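Local coordinates for dTDP-4-dehydrorhamnose Reductase (Yersinia enterocolitica, PDB 5U9C), which probably catalyses the NADPH-linked reduction of dTDP-4-dehydro-beta-L-rhamnose to dTDP-beta-L-rhamnose, the closing step of dTDP-L-rhamnose biosynthesis, at residues 101-106 against 136-141. Residues are numbered along the deposited sequence; the frame is centred on the assembly and turned at random. Where two conformers were deposited one is given.
Sequences LLYLSS and IGESSV
With OG anti to its backbone N (chi1 -168°), S105 holds its hydroxyl out to E138, whose CG stands anti to the carbonyl carbon (chi1 -64°) and whose chain runs extended from there down to the strand. S105 OG donates to E138 OE2 over 2.6 Å, meeting the anti lone pair, the one turned away from OE1. The other oxygen, OE1, forms salt bridges with R142 on the same helix and R153 on strand 149-154, so the buried carboxylate is gripped at both oxygens, and the two guanidinium groups would be expected to favour its charged form. The Y103 ring packs beside this chain, crossing it at about a right angle, with the carboxylate turned nearly perpendicular to the ring. Its CE2 lies 3.7 Å from E138 CG, which sits at the ring edge and in its plane, and 3.5 Å from E138 N. The same ring reaches the helix backbone at G137, with OH 3.9 Å from G137 CA. G137 has no side chain, so the tyrosine tip lies directly against the helix backbone. Y103 OH also makes a weak hydrogen bond to K134 O, one turn earlier in the helix. One turn after G137, V141 supplies the apolar part of the contact: CG2 approaches Y103 CB at 4.0 Å, while CG1 meets L101 CD2 at 4.0 Å. T87 of helix 76-97 touches both Y103 and V141. L101, Y103 and S105 thus present one face of strand 100-106 to helix 129-144, which runs nearly antiparallel to it (153°) with segment axes 9.5 Å apart. Such a helix, laid over a central strand of a parallel sheet and followed by the neighbouring strand 149-154, is typical of the Rossmann-type fold of extended short-chain dehydrogenases/reductases.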
loop_
_atom_site.group_PDB
_atom_site.type_symbol
_atom_site.label_atom_id
_atom_site.label_comp_id
_atom_site.label_asym_id
_atom_site.label_seq_id
_atom_site.Cartn_x
_atom_site.Cartn_y
_atom_site.Cartn_z
ATOM N N LEU D 101 7.041 31.454 -19.225
ATOM C CA LEU D 101 5.744 31.068 -18.693
ATOM C C LEU D 101 5.767 30.692 -17.230
ATOM O O LEU D 101 6.518 29.803 -16.815
ATOM C CB LEU D 101 5.213 29.875 -19.491
ATOM C CG LEU D 101 3.925 29.185 -19.030
ATOM C CD1 LEU D 101 2.743 30.135 -19.016
ATOM C CD2 LEU D 101 3.618 28.027 -19.953
ATOM N N LEU D 102 4.901 31.329 -16.459
ATOM C CA LEU D 102 4.763 31.039 -15.046
ATOM C C LEU D 102 3.449 30.316 -14.877
ATOM O O LEU D 102 2.415 30.806 -15.316
ATOM C CB LEU D 102 4.813 32.321 -14.205
ATOM C CG LEU D 102 4.480 32.244 -12.701
ATOM C CD1 LEU D 102 5.151 31.115 -11.988
ATOM C CD2 LEU D 102 4.838 33.548 -12.003
ATOM N N TYR D 103 3.503 29.135 -14.286
ATOM C CA TYR D 103 2.314 28.317 -14.032
ATOM C C TYR D 103 2.141 28.157 -12.530
ATOM O O TYR D 103 3.046 27.696 -11.843
ATOM C CB TYR D 103 2.440 26.929 -14.702
ATOM C CG TYR D 103 1.286 25.966 -14.457
ATOM C CD1 TYR D 103 -0.025 26.330 -14.755
ATOM C CD2 TYR D 103 1.509 24.654 -14.027
ATOM C CE1 TYR D 103 -1.085 25.451 -14.569
ATOM C CE2 TYR D 103 0.450 23.764 -13.846
ATOM C CZ TYR D 103 -0.838 24.171 -14.130
ATOM O OH TYR D 103 -1.894 23.316 -13.982
ATOM N N LEU D 104 0.993 28.590 -12.028
ATOM C CA LEU D 104 0.674 28.439 -10.618
ATOM C C LEU D 104 0.099 27.038 -10.410
ATOM O O LEU D 104 -0.967 26.718 -10.924
ATOM C CB LEU D 104 -0.350 29.480 -10.189
ATOM C CG LEU D 104 -0.861 29.375 -8.744
ATOM C CD1 LEU D 104 0.283 29.609 -7.764
ATOM C CD2 LEU D 104 -1.985 30.368 -8.526
ATOM N N SER D 105 0.816 26.203 -9.668
ATOM C CA SER D 105 0.354 24.830 -9.378
ATOM C C SER D 105 -0.021 24.706 -7.899
ATOM O O SER D 105 -0.137 25.712 -7.205
ATOM C CB SER D 105 1.371 23.768 -9.833
ATOM O OG SER D 105 0.783 22.453 -9.800
ATOM N N SER D 106 -0.168 23.473 -7.416
ATOM C CA SER D 106 -0.701 23.226 -6.078
ATOM C C SER D 106 -0.038 22.092 -5.324
ATOM O O SER D 106 0.447 21.123 -5.903
ATOM C CB SER D 106 -2.193 22.864 -6.245
ATOM O OG SER D 106 -2.805 22.384 -5.058
ATOM N N ILE D 136 -0.770 17.055 -14.485
ATOM C CA ILE D 136 -0.562 16.839 -15.914
ATOM C C ILE D 136 -0.385 18.228 -16.592
ATOM O O ILE D 136 0.367 18.358 -17.566
ATOM C CB ILE D 136 -1.660 15.952 -16.546
ATOM C CG1 ILE D 136 -1.301 15.567 -17.995
ATOM C CG2 ILE D 136 -3.015 16.620 -16.485
ATOM C CD1 ILE D 136 -0.128 14.627 -18.133
ATOM N N GLY D 137 -1.027 19.269 -16.042
ATOM C CA GLY D 137 -0.844 20.627 -16.566
ATOM C C GLY D 137 0.630 21.000 -16.392
ATOM O O GLY D 137 1.246 21.579 -17.314
ATOM N N GLU D 138 1.218 20.650 -15.241
ATOM C CA GLU D 138 2.665 20.908 -15.022
ATOM C C GLU D 138 3.512 20.225 -16.091
ATOM O O GLU D 138 4.430 20.842 -16.630
ATOM C CB GLU D 138 3.183 20.426 -13.665
ATOM C CG GLU D 138 2.620 21.087 -12.408
ATOM C CD GLU D 138 3.343 20.619 -11.146
ATOM O OE1 GLU D 138 4.372 19.906 -11.265
ATOM O OE2 GLU D 138 2.906 20.980 -10.031
ATOM N N SER D 139 3.205 18.964 -16.387
ATOM C CA SER D 139 3.942 18.220 -17.410
ATOM C C SER D 139 3.906 18.980 -18.737
ATOM O O SER D 139 4.953 19.162 -19.379
ATOM C CB SER D 139 3.367 16.813 -17.621
ATOM O OG SER D 139 3.381 16.046 -16.432
ATOM N N SER D 140 2.714 19.463 -19.111
ATOM C CA SER D 140 2.527 20.196 -20.376
ATOM C C SER D 140 3.445 21.411 -20.452
ATOM O O SER D 140 4.024 21.704 -21.502
ATOM C CB SER D 140 1.081 20.675 -20.519
ATOM O OG SER D 140 0.236 19.588 -20.754
ATOM N N VAL D 141 3.574 22.106 -19.330
ATOM C CA VAL D 141 4.412 23.289 -19.226
ATOM C C VAL D 141 5.899 22.917 -19.373
ATOM O O VAL D 141 6.607 23.513 -20.203
ATOM C CB VAL D 141 4.135 24.045 -17.918
ATOM C CG1 VAL D 141 5.170 25.138 -17.670
ATOM C CG2 VAL D 141 2.725 24.632 -17.944
#